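Long-range contacts in mitochondrial enolase superfamily member 1 (Homo sapiens, PDB 4A35), which catalyses the magnesium-dependent dehydration of L-fuconate to 2-keto-3-deoxy-L-fuconate, a step in the breakdown of L-fucose: residues A[318-329]-A[345-356]; A[182-190]-A[402-410]. One frame throughout, in Å; residues are numbered along the deposited sequence.

Contact 1: residues A[318-329]-A[345-356]; sequences LQAKALQFLQID and MAKKFEIPVCPH
Leu326 pairs with Val353 in a single backbone bridge between neighbouring parallel strands of the barrel, joined through helix 335-348 as a beta-alpha-beta crossover. Leu326 N gives a nearly straight bond to Pro352 O (2.9 Å). Cys354 N returns one to Leu326 O, arriving from above the carbonyl plane, and His356 N reaches Ile328 O end-on. His356 ND1 donates to Asp329 OD1 at 2.6 Å. The carboxylate oxygen lies in the imidazole plane, but ND1 approaches its anti side from 28° out of the carboxylate plane; the two planes are 44° apart. Asp329 CG stands opposite its own backbone N (chi1 -176°), which swings the carboxylate alongside the histidine. Water 2 joins Asp329 OD1, weakly, to His356 O.

Apolar contacts hold the other end. Leu318 lays CB over the centre of the Phe349 ring, a CH-pi contact 3.6 Å from the centroid. Its CD1 meets Met345 CB, and the Leu318 and Ile351 side chains run past one another in opposite senses, CD2 to CG1 3.6 Å. Gln319 CG touches Phe349 CZ at 4.0 Å. An alanine in place of Phe349 would probably open a gap over Leu318 CB and leave Gln319 CG without its ring neighbour. The Ile328 and Val353 side chains cross at about a right angle, CG1 to CG1 at 3.8 Å, and Cys354 SG comes obliquely to Phe325 CD2 (3.9 Å).

The amide NE2 of Gln327 bonds OE1 of the magnesium ligand Glu277. Bonding to Asp329 would probably fix the rotation of the His356 ring, consistent with its predicted active-site role.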
loop_
_atom_site.group_PDB
_atom_site.type_symbol
_atom_site.label_atom_id
_atom_site.label_comp_id
_atom_site.label_asym_id
_atom_site.label_seq_id
_atom_site.Cartn_x
_atom_site.Cartn_y
_atom_site.Cartn_z
ATOM N N LEU A 318 13.651 8.870 7.224
ATOM C CA LEU A 318 14.360 9.818 8.102
ATOM C C LEU A 318 15.350 9.017 8.997
ATOM O O LEU A 318 16.488 9.425 9.156
ATOM C CB LEU A 318 13.355 10.618 8.935
ATOM C CG LEU A 318 12.520 11.651 8.097
ATOM C CD1 LEU A 318 11.339 12.162 8.889
ATOM C CD2 LEU A 318 13.422 12.804 7.612
ATOM N N GLN A 319 14.892 7.902 9.585
ATOM C CA GLN A 319 15.740 7.041 10.456
ATOM C C GLN A 319 17.012 6.545 9.737
ATOM O O GLN A 319 18.100 6.608 10.317
ATOM C CB GLN A 319 14.969 5.850 10.976
ATOM C CG GLN A 319 14.013 6.239 12.083
ATOM C CD GLN A 319 13.150 5.073 12.497
ATOM O OE1 GLN A 319 12.599 4.357 11.663
ATOM N NE2 GLN A 319 13.091 4.815 13.802
ATOM N N ALA A 320 16.853 6.094 8.467
ATOM C CA ALA A 320 17.930 5.567 7.666
ATOM C C ALA A 320 18.750 6.667 6.982
ATOM O O ALA A 320 19.670 6.313 6.235
ATOM C CB ALA A 320 17.400 4.579 6.630
ATOM N N LYS A 321 18.377 7.975 7.144
ATOM C CA LYS A 321 19.046 9.108 6.467
ATOM C C LYS A 321 19.070 8.851 4.939
ATOM O O LYS A 321 20.086 9.003 4.261
ATOM C CB LYS A 321 20.468 9.366 7.044
ATOM C CG LYS A 321 20.465 9.580 8.531
ATOM C CD LYS A 321 21.841 10.050 8.980
ATOM C CE LYS A 321 21.764 10.490 10.406
ATOM N NZ LYS A 321 23.096 10.935 10.886
ATOM N N ALA A 322 17.934 8.416 4.418
ATOM C CA ALA A 322 17.779 7.957 3.048
ATOM C C ALA A 322 17.505 9.098 2.083
ATOM O O ALA A 322 17.466 8.856 0.884
ATOM C CB ALA A 322 16.624 6.937 2.981
ATOM N N LEU A 323 17.246 10.325 2.578
ATOM C CA LEU A 323 16.853 11.383 1.630
ATOM C C LEU A 323 17.362 12.772 2.120
ATOM O O LEU A 323 17.448 13.017 3.328
ATOM C CB LEU A 323 15.312 11.383 1.400
ATOM C CG LEU A 323 14.361 11.923 2.524
ATOM C CD1 LEU A 323 12.887 11.682 2.146
ATOM C CD2 LEU A 323 14.660 11.321 3.928
ATOM N N GLN A 324 17.673 13.642 1.192
ATOM C CA GLN A 324 18.109 15.014 1.517
ATOM C C GLN A 324 16.913 15.983 1.440
ATOM O O GLN A 324 16.988 17.080 1.996
ATOM C CB GLN A 324 19.235 15.481 0.569
ATOM C CG GLN A 324 20.609 14.863 0.896
ATOM C CD GLN A 324 20.620 13.341 0.899
ATOM O OE1 GLN A 324 20.362 12.676 -0.116
ATOM N NE2 GLN A 324 20.855 12.742 2.069
ATOM N N PHE A 325 15.846 15.609 0.696
ATOM C CA PHE A 325 14.643 16.453 0.515
ATOM C C PHE A 325 13.436 15.559 0.610
ATOM O O PHE A 325 13.367 14.514 -0.071
ATOM C CB PHE A 325 14.649 17.147 -0.856
ATOM C CG PHE A 325 15.935 17.895 -1.153
ATOM C CD1 PHE A 325 17.010 17.247 -1.778
ATOM C CD2 PHE A 325 16.039 19.261 -0.890
ATOM C CE1 PHE A 325 18.172 17.959 -2.134
ATOM C CE2 PHE A 325 17.206 19.967 -1.229
ATOM C CZ PHE A 325 18.268 19.309 -1.842
ATOM N N LEU A 326 12.535 15.922 1.513
ATOM C CA LEU A 326 11.358 15.069 1.781
ATOM C C LEU A 326 10.167 15.661 1.098
ATOM O O LEU A 326 9.784 16.789 1.377
ATOM C CB LEU A 326 11.188 14.949 3.318
ATOM C CG LEU A 326 10.116 13.935 3.789
ATOM C CD1 LEU A 326 10.437 13.441 5.203
ATOM C CD2 LEU A 326 8.701 14.595 3.780
ATOM N N GLN A 327 9.504 14.857 0.247
ATOM C CA GLN A 327 8.399 15.408 -0.539
ATOM C C GLN A 327 7.047 14.913 -0.049
ATOM O O GLN A 327 6.587 13.866 -0.471
ATOM C CB GLN A 327 8.627 15.063 -2.024
ATOM C CG GLN A 327 10.029 15.630 -2.421
ATOM C CD GLN A 327 10.485 15.237 -3.750
ATOM O OE1 GLN A 327 10.587 14.042 -4.054
ATOM N NE2 GLN A 327 10.804 16.243 -4.557
ATOM N N ILE A 328 6.381 15.742 0.763
ATOM C CA ILE A 328 5.028 15.426 1.189
ATOM C C ILE A 328 4.054 15.538 0.006
ATOM O O ILE A 328 4.325 16.217 -0.982
ATOM C CB ILE A 328 4.556 16.347 2.359
ATOM C CG1 ILE A 328 4.470 17.846 1.949
ATOM C CG2 ILE A 328 5.322 16.022 3.706
ATOM C CD1 ILE A 328 3.717 18.841 3.025
ATOM N N ASP A 329 2.918 14.841 0.118
ATOM C CA ASP A 329 1.841 14.967 -0.841
ATOM C C ASP A 329 0.529 15.093 -0.043
ATOM O O ASP A 329 0.275 14.317 0.889
ATOM C CB ASP A 329 1.791 13.820 -1.841
ATOM C CG ASP A 329 0.679 14.125 -2.852
ATOM O OD1 ASP A 329 0.956 14.826 -3.840
ATOM O OD2 ASP A 329 -0.472 13.688 -2.626
ATOM N N MET A 345 7.939 15.304 11.959
ATOM C CA MET A 345 9.081 14.363 11.957
ATOM C C MET A 345 10.265 14.932 11.159
ATOM O O MET A 345 11.390 14.857 11.612
ATOM C CB MET A 345 8.693 12.995 11.353
ATOM C CG MET A 345 7.844 12.123 12.309
ATOM S SD MET A 345 7.704 10.425 11.706
ATOM C CE MET A 345 6.736 10.701 10.167
ATOM N N ALA A 346 9.994 15.576 9.977
ATOM C CA ALA A 346 11.062 16.128 9.132
ATOM C C ALA A 346 11.816 17.222 9.912
ATOM O O ALA A 346 13.031 17.289 9.827
ATOM C CB ALA A 346 10.438 16.721 7.859
ATOM N N LYS A 347 11.094 18.083 10.659
ATOM C CA LYS A 347 11.761 19.121 11.499
ATOM C C LYS A 347 12.612 18.455 12.625
ATOM O O LYS A 347 13.756 18.873 12.855
ATOM C CB LYS A 347 10.713 20.084 12.100
ATOM C CG LYS A 347 11.288 21.218 12.981
ATOM C CD LYS A 347 12.475 21.957 12.357
ATOM C CE LYS A 347 12.811 23.108 13.254
ATOM N NZ LYS A 347 14.183 23.598 12.954
ATOM N N LYS A 348 12.031 17.465 13.328
ATOM C CA LYS A 348 12.695 16.677 14.398
ATOM C C LYS A 348 14.038 16.100 13.870
ATOM O O LYS A 348 15.059 16.202 14.568
ATOM C CB LYS A 348 11.756 15.554 14.920
ATOM C CG LYS A 348 12.354 14.705 16.069
ATOM C CD LYS A 348 12.126 15.356 17.447
ATOM C CE LYS A 348 12.979 14.800 18.583
ATOM N NZ LYS A 348 12.733 13.377 18.816
ATOM N N PHE A 349 14.057 15.631 12.592
ATOM C CA PHE A 349 15.257 15.114 11.938
ATOM C C PHE A 349 16.054 16.211 11.176
ATOM O O PHE A 349 17.076 15.890 10.534
ATOM C CB PHE A 349 14.864 13.981 10.964
ATOM C CG PHE A 349 14.609 12.660 11.648
ATOM C CD1 PHE A 349 13.344 12.353 12.167
ATOM C CD2 PHE A 349 15.631 11.713 11.777
ATOM C CE1 PHE A 349 13.114 11.121 12.818
ATOM C CE2 PHE A 349 15.403 10.479 12.419
ATOM C CZ PHE A 349 14.144 10.181 12.920
ATOM N N GLU A 350 15.556 17.499 11.198
ATOM C CA GLU A 350 16.203 18.621 10.501
ATOM C C GLU A 350 16.407 18.328 8.980
ATOM O O GLU A 350 17.489 18.557 8.422
ATOM C CB GLU A 350 17.538 19.020 11.200
ATOM C CG GLU A 350 17.315 19.672 12.550
ATOM C CD GLU A 350 16.585 21.006 12.524
ATOM O OE1 GLU A 350 16.580 21.689 11.473
ATOM O OE2 GLU A 350 16.076 21.403 13.593
ATOM N N ILE A 351 15.356 17.789 8.341
ATOM C CA ILE A 351 15.333 17.464 6.916
ATOM C C ILE A 351 14.347 18.440 6.234
ATOM O O ILE A 351 13.207 18.574 6.695
ATOM C CB ILE A 351 14.998 15.964 6.632
ATOM C CG1 ILE A 351 16.193 15.052 7.151
ATOM C CG2 ILE A 351 14.722 15.716 5.175
ATOM C CD1 ILE A 351 17.577 15.306 6.446
ATOM N N PRO A 352 14.763 19.110 5.133
ATOM C CA PRO A 352 13.839 20.068 4.459
ATOM C C PRO A 352 12.719 19.371 3.709
ATOM O O PRO A 352 12.918 18.325 3.068
ATOM C CB PRO A 352 14.757 20.825 3.477
ATOM C CG PRO A 352 15.847 19.832 3.132
ATOM C CD PRO A 352 16.083 19.084 4.459
ATOM N N VAL A 353 11.524 20.000 3.764
ATOM C CA VAL A 353 10.344 19.501 3.075
ATOM C C VAL A 353 10.173 20.337 1.785
ATOM O O VAL A 353 10.103 21.592 1.831
ATOM C CB VAL A 353 9.051 19.508 3.964
ATOM C CG1 VAL A 353 7.802 19.094 3.186
ATOM C CG2 VAL A 353 9.221 18.614 5.188
ATOM N N CYS A 354 10.052 19.621 0.658
ATOM C CA CYS A 354 9.837 20.187 -0.705
ATOM C C CYS A 354 8.611 19.517 -1.288
ATOM O O CYS A 354 8.683 18.406 -1.841
ATOM C CB CYS A 354 11.068 19.972 -1.575
ATOM S SG CYS A 354 12.517 20.902 -1.006
ATOM N N PRO A 355 7.427 20.103 -1.071
ATOM C CA PRO A 355 6.201 19.365 -1.430
ATOM C C PRO A 355 6.105 18.956 -2.900
ATOM O O PRO A 355 6.593 19.668 -3.798
ATOM C CB PRO A 355 5.082 20.379 -1.124
ATOM C CG PRO A 355 5.636 21.173 0.008
ATOM C CD PRO A 355 7.118 21.351 -0.320
ATOM N N HIS A 356 5.425 17.832 -3.134
ATOM C CA HIS A 356 5.027 17.433 -4.458
ATOM C C HIS A 356 3.727 18.182 -4.778
ATOM O O HIS A 356 2.868 18.394 -3.904
ATOM C CB HIS A 356 4.827 15.891 -4.544
ATOM C CG HIS A 356 4.094 15.416 -5.769
ATOM N ND1 HIS A 356 2.752 15.012 -5.708
ATOM C CD2 HIS A 356 4.529 15.264 -7.041
ATOM C CE1 HIS A 356 2.430 14.626 -6.938
ATOM N NE2 HIS A 356 3.463 14.741 -7.768
HETATM O O HOH W 1 8.922 18.562 -4.995
HETATM O O HOH W 2 0.393 17.461 -2.991
#

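Contact 2: residues A[182-190]-A[402-410]; sequences QMLAQGYPA and IQRASYMPP
Tyr188 and Tyr407 form an antiparallel hydrogen-bonded pair whose backbones satisfy each other both ways. Tyr188 N donates to Tyr407 O (2.9 Å), from above the carbonyl plane, while Tyr407 N answers to Tyr188 O at 2.8 Å. That Tyr188 oxygen also lies at the edge of the Tyr407 ring, in its plane, and receives a CA-H...O contact from Ser406. One step on, Ala190 N finds Ala405 O (2.9 Å). Pro189, which has no N-H to offer, faces Ser406 in the non-hydrogen-bonded pair between.

Where the helix ends, water 3 donates to both Gln186 O and Gln403 O, bridging the segments. Gly187 N is taken by Met183 O inside its own segment, and the same oxygen has Pro409 CD beside it at 3.2 Å. Gly187 has positive phi and CA only 3.1 Å from Tyr407 O; a CB would run into that oxygen and Met408 SD. The methionine, bent at its second and third torsions (-50° and -66°), brings its CE to within 3.4 Å of Leu184 O. Leu184 and Pro409 meet at a slant, CD2 to CG 3.9 Å.

Tyr407 OH finds its acceptor outside, at Glu387 O, and Ile402 CD1 covers one face of the ring. Tyr188 belongs with Asp373 and Ser380 to a magnesium site separate from that of Asp251, Glu277 and Glu306. Strand 188-192 lies between parallel 386-388 and antiparallel 406-408; the first two probably form part of the barrel wall of this mandelate racemase/muconate lactonizing enzyme, with 406-408 added antiparallel to 188-192.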
loop_
_atom_site.group_PDB
_atom_site.type_symbol
_atom_site.label_atom_id
_atom_site.label_comp_id
_atom_site.label_asym_id
_atom_site.label_seq_id
_atom_site.Cartn_x
_atom_site.Cartn_y
_atom_site.Cartn_z
ATOM N N GLN A 182 5.976 37.812 6.200
ATOM C CA GLN A 182 6.886 37.484 5.077
ATOM C C GLN A 182 6.136 36.708 3.963
ATOM O O GLN A 182 6.253 37.020 2.762
ATOM C CB GLN A 182 8.064 36.651 5.607
ATOM C CG GLN A 182 8.962 36.061 4.524
ATOM C CD GLN A 182 9.606 37.125 3.652
ATOM O OE1 GLN A 182 9.997 38.200 4.119
ATOM N NE2 GLN A 182 9.759 36.819 2.369
ATOM N N MET A 183 5.333 35.726 4.386
ATOM C CA MET A 183 4.520 34.907 3.500
ATOM C C MET A 183 3.503 35.776 2.750
ATOM O O MET A 183 3.404 35.664 1.531
ATOM C CB MET A 183 3.815 33.776 4.282
ATOM C CG MET A 183 4.771 32.667 4.635
ATOM S SD MET A 183 5.521 31.720 3.210
ATOM C CE MET A 183 7.105 32.559 3.005
ATOM N N LEU A 184 2.813 36.691 3.465
ATOM C CA LEU A 184 1.800 37.524 2.831
ATOM C C LEU A 184 2.433 38.516 1.867
ATOM O O LEU A 184 1.829 38.851 0.857
ATOM C CB LEU A 184 0.959 38.266 3.903
ATOM C CG LEU A 184 0.084 37.348 4.796
ATOM C CD1 LEU A 184 -0.440 38.124 6.035
ATOM C CD2 LEU A 184 -1.057 36.643 3.969
ATOM N N ALA A 185 3.670 38.953 2.160
ATOM C CA ALA A 185 4.307 39.956 1.326
ATOM C C ALA A 185 4.970 39.367 0.071
ATOM O O ALA A 185 4.901 40.013 -0.969
ATOM C CB ALA A 185 5.317 40.742 2.145
ATOM N N GLN A 186 5.594 38.165 0.154
ATOM C CA GLN A 186 6.403 37.625 -0.926
ATOM C C GLN A 186 6.042 36.209 -1.380
ATOM O O GLN A 186 6.539 35.790 -2.419
ATOM C CB GLN A 186 7.910 37.646 -0.502
ATOM C CG GLN A 186 8.403 39.075 -0.112
ATOM C CD GLN A 186 8.375 40.112 -1.229
ATOM O OE1 GLN A 186 8.365 39.783 -2.417
ATOM N NE2 GLN A 186 8.351 41.385 -0.868
ATOM N N GLY A 187 5.273 35.466 -0.579
ATOM C CA GLY A 187 4.857 34.127 -0.962
ATOM C C GLY A 187 5.895 33.062 -0.695
ATOM O O GLY A 187 7.002 33.351 -0.220
ATOM N N TYR A 188 5.537 31.810 -1.030
ATOM C CA TYR A 188 6.368 30.626 -0.812
ATOM C C TYR A 188 7.101 30.281 -2.104
ATOM O O TYR A 188 6.451 30.095 -3.123
ATOM C CB TYR A 188 5.527 29.438 -0.304
ATOM C CG TYR A 188 6.412 28.402 0.364
ATOM C CD1 TYR A 188 7.183 27.525 -0.396
ATOM C CD2 TYR A 188 6.572 28.387 1.747
ATOM C CE1 TYR A 188 8.093 26.649 0.208
ATOM C CE2 TYR A 188 7.467 27.508 2.364
ATOM C CZ TYR A 188 8.208 26.626 1.591
ATOM O OH TYR A 188 9.092 25.771 2.195
ATOM N N PRO A 189 8.454 30.157 -2.061
ATOM C CA PRO A 189 9.227 29.965 -3.301
ATOM C C PRO A 189 8.832 28.664 -4.020
ATOM O O PRO A 189 8.616 27.636 -3.370
ATOM C CB PRO A 189 10.675 29.922 -2.796
ATOM C CG PRO A 189 10.564 29.434 -1.326
ATOM C CD PRO A 189 9.360 30.276 -0.893
ATOM N N ALA A 190 8.677 28.748 -5.360
ATOM C CA ALA A 190 8.294 27.583 -6.176
ATOM C C ALA A 190 9.308 27.255 -7.273
ATOM O O ALA A 190 10.200 28.035 -7.592
ATOM C CB ALA A 190 6.923 27.837 -6.831
ATOM N N ILE A 402 0.182 32.783 -8.201
ATOM C CA ILE A 402 1.641 32.844 -8.336
ATOM C C ILE A 402 2.078 34.258 -8.657
ATOM O O ILE A 402 1.590 34.864 -9.612
ATOM C CB ILE A 402 2.191 31.846 -9.410
ATOM C CG1 ILE A 402 1.729 30.390 -9.144
ATOM C CG2 ILE A 402 3.760 31.967 -9.641
ATOM C CD1 ILE A 402 2.398 29.718 -7.837
ATOM N N GLN A 403 3.016 34.778 -7.849
ATOM C CA GLN A 403 3.634 36.089 -8.055
ATOM C C GLN A 403 5.128 35.900 -7.932
ATOM O O GLN A 403 5.578 35.416 -6.901
ATOM C CB GLN A 403 3.106 37.129 -7.040
ATOM C CG GLN A 403 3.821 38.468 -7.089
ATOM C CD GLN A 403 3.645 39.276 -5.824
ATOM O OE1 GLN A 403 2.533 39.641 -5.439
ATOM N NE2 GLN A 403 4.743 39.608 -5.171
ATOM N N ARG A 404 5.895 36.265 -8.974
ATOM C CA ARG A 404 7.364 36.149 -8.985
ATOM C C ARG A 404 7.805 34.726 -8.576
ATOM O O ARG A 404 8.612 34.540 -7.638
ATOM C CB ARG A 404 7.996 37.224 -8.059
ATOM C CG ARG A 404 7.627 38.647 -8.457
ATOM C CD ARG A 404 8.222 39.639 -7.483
ATOM N NE ARG A 404 7.896 41.013 -7.849
ATOM C CZ ARG A 404 8.708 42.048 -7.661
ATOM N NH1 ARG A 404 9.901 41.873 -7.100
ATOM N NH2 ARG A 404 8.334 43.267 -8.033
ATOM N N ALA A 405 7.193 33.702 -9.235
ATOM C CA ALA A 405 7.501 32.279 -9.017
ATOM C C ALA A 405 7.355 31.902 -7.508
ATOM O O ALA A 405 8.181 31.170 -6.954
ATOM C CB ALA A 405 8.910 31.959 -9.523
ATOM N N SER A 406 6.316 32.457 -6.865
ATOM C CA SER A 406 6.028 32.208 -5.442
ATOM C C SER A 406 4.559 32.051 -5.252
ATOM O O SER A 406 3.774 32.775 -5.887
ATOM C CB SER A 406 6.545 33.322 -4.526
ATOM O OG SER A 406 7.909 33.627 -4.760
ATOM N N TYR A 407 4.192 31.163 -4.306
ATOM C CA TYR A 407 2.808 30.925 -3.906
ATOM C C TYR A 407 2.338 32.034 -2.959
ATOM O O TYR A 407 2.769 32.060 -1.799
ATOM C CB TYR A 407 2.699 29.564 -3.190
ATOM C CG TYR A 407 2.629 28.372 -4.116
ATOM C CD1 TYR A 407 1.402 27.893 -4.573
ATOM C CD2 TYR A 407 3.786 27.695 -4.506
ATOM C CE1 TYR A 407 1.312 26.697 -5.306
ATOM C CE2 TYR A 407 3.716 26.522 -5.276
ATOM C CZ TYR A 407 2.477 26.043 -5.686
ATOM O OH TYR A 407 2.363 24.893 -6.431
ATOM N N MET A 408 1.402 32.876 -3.404
ATOM C CA MET A 408 0.861 33.883 -2.515
ATOM C C MET A 408 -0.177 33.189 -1.606
ATOM O O MET A 408 -0.958 32.362 -2.119
ATOM C CB MET A 408 0.269 35.051 -3.322
ATOM C CG MET A 408 1.299 35.724 -4.203
ATOM S SD MET A 408 2.858 36.213 -3.400
ATOM C CE MET A 408 2.235 37.485 -2.278
ATOM N N PRO A 409 -0.112 33.410 -0.272
ATOM C CA PRO A 409 -1.029 32.693 0.644
ATOM C C PRO A 409 -2.511 32.866 0.299
ATOM O O PRO A 409 -2.980 34.003 0.187
ATOM C CB PRO A 409 -0.721 33.307 2.020
ATOM C CG PRO A 409 0.667 33.857 1.899
ATOM C CD PRO A 409 0.726 34.379 0.472
ATOM N N PRO A 410 -3.272 31.757 0.201
ATOM C CA PRO A 410 -4.728 31.883 -0.062
ATOM C C PRO A 410 -5.432 32.800 0.944
ATOM O O PRO A 410 -5.134 32.767 2.141
ATOM C CB PRO A 410 -5.237 30.440 0.063
ATOM C CG PRO A 410 -4.047 29.595 -0.354
ATOM C CD PRO A 410 -2.839 30.339 0.229
HETATM O O HOH W 3 6.301 37.099 -4.790
#

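Overall arrangement
From the N terminus the chain first forms the three-stranded antiparallel sheet 7-16, 36-44 and 52-58, then reaches helix 176-186 and strand 188-192. Contact 2 joins this region to residues 402-410, closing a loop of 211 intervening residues. Within it run the parallel strands from 219-223 to 325-326. Contact 1 is nested inside that loop: only 15 residues, mostly helix 335-348, separate its segments. It joins strand 325-326 to the following barrel strand, which ends at His356 near the magnesium of Asp251, Glu277 and Glu306. Helix 362-377 packs on both contacts. The centres of contact 1 and contact 2 are about 22 Å apart; the nearest atoms of contact 1 and contact 2 are about 4 Å apart, without touching.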